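Local coordinates for type III CBASS phage resistance system CD-NTase-associated protein Cap8 (Pseudomonas aeruginosa, PDB 6P8P), which is a HORMA-domain protein of a bacterial anti-phage CBASS system, where it probably helps to control a cGAS-like CD-NTase enzyme, at residues 48-53 against 105-110; 16-21 against 42-47; 57-62 against 126-131. The protein carries 2 engineered substitutions. All blocks are in the same frame, centred on the assembly; numbering follows the deposited sequence.

Overall arrangement
All three contacts belong to one HORMA domain, in which helices pack against a mixed sheet. Contact 2 is the most buried and mostly apolar, joining helices 17-29 and 44-52 around an indole. Contact 1 uses the far end of helix 44-52 and sets it against the end of strand 101-106; it is apolar at Leu50 and polar at its rim, where a calcium ion is shared with the second subunit. Contact 3 lies within the sheet region, where an arginine reaches from strand 125-129 past strand 101-106 to the residues leading into strand 61-64. Contacts 1 and 3 meet directly at Cys106 and Leu130, whereas contacts 2 and 3 do not touch.

Contact 1 (48-53 against 105-110); sequences ASLIAD and PCPKEQ. With CA (calcium ion), chain E.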
loop_
_atom_site.group_PDB
_atom_site.type_symbol
_atom_site.label_atom_id
_atom_site.label_comp_id
_atom_site.label_asym_id
_atom_site.label_seq_id
_atom_site.Cartn_x
_atom_site.Cartn_y
_atom_site.Cartn_z
ATOM N N ALA A 48 -1.247 -5.488 1.570
ATOM C CA ALA A 48 -1.678 -5.975 0.268
ATOM C C ALA A 48 -0.635 -5.698 -0.802
ATOM O O ALA A 48 -0.430 -6.509 -1.705
ATOM C CB ALA A 48 -3.030 -5.353 -0.090
ATOM N N SER A 49 0.027 -4.548 -0.741
ATOM C CA SER A 49 1.079 -4.274 -1.713
ATOM C C SER A 49 2.163 -5.337 -1.673
ATOM O O SER A 49 2.623 -5.811 -2.720
ATOM C CB SER A 49 1.689 -2.890 -1.434
ATOM O OG SER A 49 2.781 -2.580 -2.307
ATOM N N LEU A 50 2.571 -5.721 -0.471
ATOM C CA LEU A 50 3.622 -6.718 -0.311
ATOM C C LEU A 50 3.156 -8.092 -0.776
ATOM O O LEU A 50 3.929 -8.852 -1.359
ATOM C CB LEU A 50 4.056 -6.777 1.160
ATOM C CG LEU A 50 4.725 -5.524 1.702
ATOM C CD1 LEU A 50 4.836 -5.609 3.228
ATOM C CD2 LEU A 50 6.068 -5.308 1.053
ATOM N N ILE A 51 1.907 -8.447 -0.481
ATOM C CA ILE A 51 1.355 -9.703 -0.975
ATOM C C ILE A 51 1.316 -9.711 -2.493
ATOM O O ILE A 51 1.651 -10.716 -3.131
ATOM C CB ILE A 51 -0.037 -9.940 -0.365
ATOM C CG1 ILE A 51 0.109 -10.200 1.125
ATOM C CG2 ILE A 51 -0.744 -11.072 -1.075
ATOM C CD1 ILE A 51 -1.203 -10.084 1.894
ATOM N N ALA A 52 0.910 -8.597 -3.099
ATOM C CA ALA A 52 0.871 -8.532 -4.553
ATOM C C ALA A 52 2.259 -8.721 -5.153
ATOM O O ALA A 52 2.385 -9.190 -6.290
ATOM C CB ALA A 52 0.258 -7.190 -5.005
ATOM N N ASP A 53 3.302 -8.336 -4.431
ATOM C CA ASP A 53 4.681 -8.552 -4.851
ATOM C C ASP A 53 5.214 -9.922 -4.445
ATOM O O ASP A 53 6.400 -10.192 -4.666
ATOM C CB ASP A 53 5.566 -7.433 -4.294
ATOM C CG ASP A 53 5.337 -6.083 -5.045
ATOM O OD1 ASP A 53 5.061 -6.123 -6.260
ATOM O OD2 ASP A 53 5.431 -4.997 -4.421
ATOM N N PRO A 105 7.383 -9.521 5.613
ATOM C CA PRO A 105 8.505 -9.609 4.680
ATOM C C PRO A 105 8.374 -8.561 3.590
ATOM O O PRO A 105 7.282 -8.280 3.088
ATOM C CB PRO A 105 8.407 -11.048 4.124
ATOM C CG PRO A 105 6.895 -11.299 4.130
ATOM C CD PRO A 105 6.384 -10.576 5.385
ATOM N N CYS A 106 9.520 -8.019 3.202
ATOM C CA CYS A 106 9.547 -6.948 2.239
ATOM C C CYS A 106 10.839 -6.934 1.445
ATOM O O CYS A 106 11.911 -7.056 2.036
ATOM C CB CYS A 106 9.374 -5.620 2.982
ATOM S SG CYS A 106 9.443 -4.117 1.943
ATOM N N PRO A 107 10.768 -6.787 0.130
ATOM C CA PRO A 107 12.010 -6.673 -0.652
ATOM C C PRO A 107 12.835 -5.498 -0.152
ATOM O O PRO A 107 12.306 -4.430 0.132
ATOM C CB PRO A 107 11.521 -6.448 -2.090
ATOM C CG PRO A 107 10.073 -6.791 -2.102
ATOM C CD PRO A 107 9.571 -6.585 -0.698
ATOM N N LYS A 108 14.144 -5.713 -0.013
ATOM C CA LYS A 108 14.982 -4.711 0.633
ATOM C C LYS A 108 14.847 -3.351 -0.037
ATOM O O LYS A 108 14.858 -2.323 0.652
ATOM C CB LYS A 108 16.444 -5.162 0.640
ATOM C CG LYS A 108 17.364 -4.288 1.501
ATOM C CD LYS A 108 18.806 -4.843 1.526
ATOM C CE LYS A 108 19.739 -3.885 2.259
ATOM N NZ LYS A 108 21.169 -4.221 2.012
ATOM N N GLU A 109 14.676 -3.326 -1.362
ATOM C CA GLU A 109 14.620 -2.058 -2.084
ATOM C C GLU A 109 13.368 -1.253 -1.757
ATOM O O GLU A 109 13.356 -0.035 -1.966
ATOM C CB GLU A 109 14.693 -2.287 -3.601
ATOM C CG GLU A 109 13.527 -3.025 -4.230
ATOM C CD GLU A 109 13.425 -2.763 -5.738
ATOM O OE1 GLU A 109 12.944 -3.646 -6.484
ATOM O OE2 GLU A 109 13.830 -1.665 -6.183
ATOM N N GLN A 110 12.313 -1.897 -1.259
ATOM C CA GLN A 110 11.095 -1.189 -0.883
ATOM C C GLN A 110 11.024 -0.887 0.608
ATOM O O GLN A 110 10.051 -0.292 1.058
ATOM C CB GLN A 110 9.876 -1.994 -1.332
ATOM C CG GLN A 110 9.781 -2.131 -2.874
ATOM C CD GLN A 110 8.420 -2.601 -3.362
ATOM O OE1 GLN A 110 7.440 -1.834 -3.403
ATOM N NE2 GLN A 110 8.349 -3.873 -3.745
HETATM CA CA CA E . 4.742 -3.720 -6.348
HETATM O O HOH W 1 5.208 -3.754 -2.142
HETATM O O HOH W 2 2.613 -4.200 -5.347
HETATM O O HOH W 3 4.701 -1.674 -5.038
HETATM O O HOH W 4 7.197 -3.877 -6.603
HETATM O O HOH W 5 4.294 -4.912 -8.512
#
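Asp53 and Gln110 both carry CG anti to their own carbonyl carbon (chi1 -73° and -64°), and beyond CG the glutamine chain is extended, bringing its amide to the aspartate carboxylate. Gln110 NE2 donates to Asp53 OD2 over 3.2 Å in a nearly straight bond. The acceptor lies close to the plane of the amide, but NE2 approaches from well above the carboxylate plane, the two planes being 63° apart. The carboxylate itself chelates the calcium ion, with Asp53 OD1 and OD2 each 2.4 Å from the metal. Waters 2, 3, 4 and 5 are further ligands, and Asp53 of the second subunit also binds the ion through its OD1. OD2 is therefore shared between metal and amide, and it accepts a short bond from water 1, 2.6 Å away. That water accepts from Ser49 OG at 2.7 Å and donates to Gln110 OE1, linking the helix to the amide a second time. Gln110 OE1 also receives Trp113 NE1 of the same chain, which probably helps to fix which way the amide is turned. Farther from the metal the contact is apolar. Leu50 points at the other segment and applies its two methyls: CD2 lies 3.7 Å from Cys106 SG and also reaches Pro107 CD, while CD1 is 3.6 Å from Pro105 O. This carbonyl oxygen is buried with no polar partner. Ser49 OG hydrogen-bonds Ser49 OG of the second subunit, and Trp113 of the second subunit packs on Ala48, Ser49 and Ala52. The arrangement is that of a calcium site between two subunits: an aspartate just past the end of a helix chelates the ion through both oxygens, while the preceding turn packs on the end of a strand of the HORMA domain.

Contact 2 (16-21 against 42-47); sequences DALQTW and AVTGVA
Trp21 lays its indole against the start of helix 44-52, one face covered by Ala47 and one edge met by Thr44. Ala47 CB sits over the six-membered ring, 3.4 Å from its centroid and 11° off the ring normal, a close CH-pi contact in which the methyl is almost equally near several ring atoms. The CA-CB bond of Trp21 already points at the partner helix, and CG is anti to the backbone N (chi1 -178°). At the edge, near the ring plane, Thr44 OG1 lies 3.3 Å from Trp21 CD1. Both polar groups are met by carbonyls of helix 35-42: Trp21 NE1 donates to Leu40 O, and Thr44 OG1 bonds with Arg41 O. These bonds probably fix the rotation of the indole and of the threonine. Val43 CG2 approaches the benzenoid end obliquely, 3.8 Å from Trp21 CZ2. On the other branch of Thr44, the methyl CG2 lies 3.6 Å from Leu18 CD1, the two side chains meeting at a slant. Leu18 begins like the tryptophan, with CG anti to its N; it lies about one turn earlier and reaches Thr44 with the end of its side chain. Helix 17-29 itself starts in a capping box, with Gln19 N donating to Asp16 OD1 and Asp16 N to Gln19 OE1. Helix 44-52 continues over Ala17, Thr20 and Trp21 through Ile51, while Val43 and Val46 turn to helix 111-119; Leu18 and Thr44 also pack on Ala117 and Lys120 of the second subunit, respectively, so this helix pair packs on its own domain and also forms part of the dimer interface.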
loop_
_atom_site.group_PDB
_atom_site.type_symbol
_atom_site.label_atom_id
_atom_site.label_comp_id
_atom_site.label_asym_id
_atom_site.label_seq_id
_atom_site.Cartn_x
_atom_site.Cartn_y
_atom_site.Cartn_z
ATOM N N ASP A 16 -7.500 -12.059 -4.448
ATOM C CA ASP A 16 -6.647 -10.903 -4.702
ATOM C C ASP A 16 -5.878 -10.542 -3.422
ATOM O O ASP A 16 -6.080 -11.122 -2.343
ATOM C CB ASP A 16 -7.451 -9.746 -5.290
ATOM C CG ASP A 16 -8.313 -8.993 -4.290
ATOM O OD1 ASP A 16 -7.983 -8.822 -3.114
ATOM O OD2 ASP A 16 -9.375 -8.495 -4.750
ATOM N N ALA A 17 -4.895 -9.653 -3.574
ATOM C CA ALA A 17 -3.977 -9.376 -2.464
ATOM C C ALA A 17 -4.696 -8.828 -1.240
ATOM O O ALA A 17 -4.305 -9.117 -0.088
ATOM C CB ALA A 17 -2.879 -8.413 -2.922
ATOM N N LEU A 18 -5.749 -8.046 -1.448
ATOM C CA LEU A 18 -6.481 -7.529 -0.296
ATOM C C LEU A 18 -7.356 -8.613 0.339
ATOM O O LEU A 18 -7.482 -8.689 1.569
ATOM C CB LEU A 18 -7.316 -6.317 -0.719
ATOM C CG LEU A 18 -8.180 -5.691 0.369
ATOM C CD1 LEU A 18 -8.197 -4.139 0.228
ATOM C CD2 LEU A 18 -9.599 -6.197 0.276
ATOM N N GLN A 19 -7.979 -9.467 -0.482
ATOM C CA GLN A 19 -8.735 -10.579 0.081
ATOM C C GLN A 19 -7.832 -11.494 0.891
ATOM O O GLN A 19 -8.265 -12.058 1.897
ATOM C CB GLN A 19 -9.424 -11.375 -1.029
ATOM C CG GLN A 19 -10.493 -10.610 -1.759
ATOM C CD GLN A 19 -11.004 -11.337 -2.973
ATOM O OE1 GLN A 19 -10.229 -11.969 -3.702
ATOM N NE2 GLN A 19 -12.322 -11.243 -3.221
ATOM N N THR A 20 -6.587 -11.658 0.452
ATOM C CA THR A 20 -5.616 -12.464 1.180
ATOM C C THR A 20 -5.316 -11.834 2.533
ATOM O O THR A 20 -5.381 -12.490 3.569
ATOM C CB THR A 20 -4.327 -12.580 0.366
ATOM O OG1 THR A 20 -4.594 -13.112 -0.954
ATOM C CG2 THR A 20 -3.308 -13.486 1.102
ATOM N N TRP A 21 -5.042 -10.527 2.554
ATOM C CA TRP A 21 -4.796 -9.880 3.850
ATOM C C TRP A 21 -6.000 -9.977 4.771
ATOM O O TRP A 21 -5.852 -10.263 5.964
ATOM C CB TRP A 21 -4.436 -8.419 3.646
ATOM C CG TRP A 21 -4.109 -7.677 4.888
ATOM C CD1 TRP A 21 -4.775 -6.597 5.373
ATOM C CD2 TRP A 21 -3.052 -7.957 5.811
ATOM N NE1 TRP A 21 -4.161 -6.149 6.535
ATOM C CE2 TRP A 21 -3.116 -6.991 6.831
ATOM C CE3 TRP A 21 -2.034 -8.923 5.858
ATOM C CZ2 TRP A 21 -2.197 -6.937 7.864
ATOM C CZ3 TRP A 21 -1.129 -8.894 6.918
ATOM C CH2 TRP A 21 -1.223 -7.906 7.909
ATOM N N ALA A 42 -5.612 -1.153 9.409
ATOM C CA ALA A 42 -5.089 0.160 9.010
ATOM C C ALA A 42 -3.906 0.056 8.035
ATOM O O ALA A 42 -3.666 0.987 7.251
ATOM C CB ALA A 42 -4.670 0.946 10.252
ATOM N N VAL A 43 -3.143 -1.037 8.083
ATOM C CA VAL A 43 -1.975 -1.216 7.229
ATOM C C VAL A 43 -2.317 -2.015 5.970
ATOM O O VAL A 43 -1.422 -2.493 5.284
ATOM C CB VAL A 43 -0.809 -1.867 7.982
ATOM C CG1 VAL A 43 -0.396 -1.055 9.181
ATOM C CG2 VAL A 43 -1.180 -3.307 8.375
ATOM N N THR A 44 -3.607 -2.147 5.649
ATOM C CA THR A 44 -4.025 -2.989 4.530
ATOM C C THR A 44 -3.357 -2.583 3.230
ATOM O O THR A 44 -2.944 -3.439 2.436
ATOM C CB THR A 44 -5.554 -2.931 4.365
ATOM O OG1 THR A 44 -6.189 -3.585 5.457
ATOM C CG2 THR A 44 -6.025 -3.604 3.057
ATOM N N GLY A 45 -3.241 -1.276 2.975
ATOM C CA GLY A 45 -2.621 -0.860 1.724
ATOM C C GLY A 45 -1.198 -1.384 1.592
ATOM O O GLY A 45 -0.796 -1.918 0.547
ATOM N N VAL A 46 -0.417 -1.241 2.657
ATOM C CA VAL A 46 0.963 -1.707 2.635
ATOM C C VAL A 46 0.997 -3.229 2.549
ATOM O O VAL A 46 1.737 -3.819 1.750
ATOM C CB VAL A 46 1.725 -1.189 3.875
ATOM C CG1 VAL A 46 3.116 -1.780 3.913
ATOM C CG2 VAL A 46 1.763 0.318 3.879
ATOM N N ALA A 47 0.211 -3.894 3.392
ATOM C CA ALA A 47 0.288 -5.346 3.457
ATOM C C ALA A 47 -0.149 -5.986 2.150
ATOM O O ALA A 47 0.507 -6.912 1.646
ATOM C CB ALA A 47 -0.572 -5.840 4.615
#

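Contact 3 (57-62 against 126-131); sequences KSAPIV and IARDLS
Arg128 and Pro60 supply the hydrogen bonds of this contact. The guanidinium comes end-on and gives both terminal nitrogens to one carbonyl oxygen: Arg128 NH2 donates to Pro60 O over 2.8 Å and Arg128 NH1 to the same atom over 3.1 Å. The oxygen lies in the guanidinium plane. NH2 meets Pro60 O on a lone pair, in the carbonyl plane, whereas NH1 stands nearly in line with the C=O bond and makes the more bent contact, with an N-H...O angle of 136°. The arginine chain is extended from CG to NE, long enough to span strand 101-106; NH1 also bonds Ser103 OG, and NE bonds Gln132 O. So held, the group is probably well fixed, and its charge would be expected to polarise the Pro60 carbonyl. Van der Waals packing surrounds this grip. Pro60 CD approaches Arg128 NH2 to 3.5 Å, the two side chains crossing at about a right angle, and Val62 CG2 touches NH1 more loosely. Ala59 meets the other end of the segment, its CB 3.9 Å from Leu130 CB and 3.4 Å from Leu130 O. Turn bonding shapes the chain beyond the strand: Ser131 N donates to Asp129 OD1 over 2.8 Å, an Asx turn that bends the backbone after Asp129. Arg128 thus reaches across strand 101-106, which lies between 61-64 and 125-129 in the HORMA-domain sheet, and bonds Ser103 on the way, tying the edge strand 125-129 and the residues following it to the approach to strand 61-64.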
loop_
_atom_site.group_PDB
_atom_site.type_symbol
_atom_site.label_atom_id
_atom_site.label_comp_id
_atom_site.label_asym_id
_atom_site.label_seq_id
_atom_site.Cartn_x
_atom_site.Cartn_y
_atom_site.Cartn_z
ATOM N N LYS A 57 5.888 -15.379 -0.157
ATOM C CA LYS A 57 5.976 -16.696 -0.771
ATOM C C LYS A 57 7.026 -17.554 -0.070
ATOM O O LYS A 57 6.801 -18.751 0.180
ATOM C CB LYS A 57 6.306 -16.572 -2.259
ATOM C CG LYS A 57 6.387 -17.931 -2.967
ATOM C CD LYS A 57 6.790 -17.816 -4.426
ATOM C CE LYS A 57 7.098 -19.211 -4.986
ATOM N NZ LYS A 57 7.276 -19.242 -6.459
ATOM N N SER A 58 8.206 -16.982 0.186
ATOM C CA SER A 58 9.321 -17.739 0.741
ATOM C C SER A 58 9.826 -17.192 2.065
ATOM O O SER A 58 10.786 -17.735 2.614
ATOM C CB SER A 58 10.482 -17.807 -0.258
ATOM O OG SER A 58 10.054 -18.455 -1.440
ATOM N N ALA A 59 9.211 -16.140 2.592
ATOM C CA ALA A 59 9.578 -15.522 3.833
ATOM C C ALA A 59 8.233 -15.264 4.510
ATOM O O ALA A 59 7.381 -14.599 3.923
ATOM C CB ALA A 59 10.351 -14.224 3.665
ATOM N N PRO A 60 8.024 -15.730 5.736
ATOM C CA PRO A 60 6.672 -15.643 6.321
ATOM C C PRO A 60 6.347 -14.278 6.921
ATOM O O PRO A 60 7.214 -13.532 7.359
ATOM C CB PRO A 60 6.687 -16.734 7.403
ATOM C CG PRO A 60 8.154 -16.800 7.827
ATOM C CD PRO A 60 8.953 -16.531 6.567
ATOM N N ILE A 61 5.056 -13.958 6.905
ATOM C CA ILE A 61 4.492 -13.003 7.850
ATOM C C ILE A 61 4.537 -13.640 9.232
ATOM O O ILE A 61 4.106 -14.784 9.409
ATOM C CB ILE A 61 3.052 -12.646 7.450
ATOM C CG1 ILE A 61 3.044 -11.919 6.122
ATOM C CG2 ILE A 61 2.421 -11.835 8.574
ATOM C CD1 ILE A 61 1.688 -11.919 5.421
ATOM N N VAL A 62 5.147 -12.960 10.199
ATOM C CA VAL A 62 5.332 -13.555 11.524
ATOM C C VAL A 62 4.616 -12.751 12.582
ATOM O O VAL A 62 4.939 -11.581 12.798
ATOM C CB VAL A 62 6.810 -13.691 11.899
ATOM C CG1 VAL A 62 6.926 -14.372 13.260
ATOM C CG2 VAL A 62 7.558 -14.472 10.833
ATOM N N ILE A 126 5.802 -4.210 11.811
ATOM C CA ILE A 126 7.033 -3.746 11.191
ATOM C C ILE A 126 7.313 -4.608 9.967
ATOM O O ILE A 126 6.674 -5.632 9.740
ATOM C CB ILE A 126 8.216 -3.776 12.172
ATOM C CG1 ILE A 126 8.443 -5.194 12.698
ATOM C CG2 ILE A 126 7.939 -2.838 13.345
ATOM C CD1 ILE A 126 9.642 -5.320 13.633
ATOM N N ALA A 127 8.285 -4.168 9.173
ATOM C CA ALA A 127 8.722 -4.887 7.995
ATOM C C ALA A 127 10.202 -5.222 8.103
ATOM O O ALA A 127 10.988 -4.494 8.711
ATOM C CB ALA A 127 8.464 -4.062 6.733
ATOM N N ARG A 128 10.569 -6.316 7.482
ATOM C CA ARG A 128 11.957 -6.742 7.417
ATOM C C ARG A 128 12.333 -7.144 6.004
ATOM O O ARG A 128 11.482 -7.556 5.217
ATOM C CB ARG A 128 12.224 -7.940 8.356
ATOM C CG ARG A 128 11.569 -9.187 7.865
ATOM C CD ARG A 128 11.728 -10.363 8.842
ATOM N NE ARG A 128 11.394 -11.628 8.184
ATOM C CZ ARG A 128 10.153 -12.093 8.030
ATOM N NH1 ARG A 128 9.116 -11.405 8.507
ATOM N NH2 ARG A 128 9.950 -13.224 7.378
ATOM N N ASP A 129 13.629 -7.016 5.693
ATOM C CA ASP A 129 14.225 -7.588 4.493
ATOM C C ASP A 129 13.888 -9.061 4.388
ATOM O O ASP A 129 14.188 -9.844 5.291
ATOM C CB ASP A 129 15.744 -7.366 4.571
ATOM C CG ASP A 129 16.526 -8.050 3.452
ATOM O OD1 ASP A 129 15.950 -8.757 2.609
ATOM O OD2 ASP A 129 17.761 -7.874 3.441
ATOM N N LEU A 130 13.239 -9.440 3.287
ATOM C CA LEU A 130 12.728 -10.799 3.186
ATOM C C LEU A 130 13.828 -11.839 3.008
ATOM O O LEU A 130 13.519 -13.039 3.004
ATOM C CB LEU A 130 11.703 -10.908 2.047
ATOM C CG LEU A 130 12.105 -10.545 0.625
ATOM C CD1 LEU A 130 12.988 -11.586 -0.021
ATOM C CD2 LEU A 130 10.821 -10.349 -0.216
ATOM N N SER A 131 15.089 -11.424 2.860
ATOM C CA SER A 131 16.186 -12.387 2.827
ATOM C C SER A 131 16.634 -12.805 4.220
ATOM O O SER A 131 17.495 -13.687 4.343
ATOM C CB SER A 131 17.384 -11.821 2.068
ATOM O OG SER A 131 17.976 -10.752 2.784
#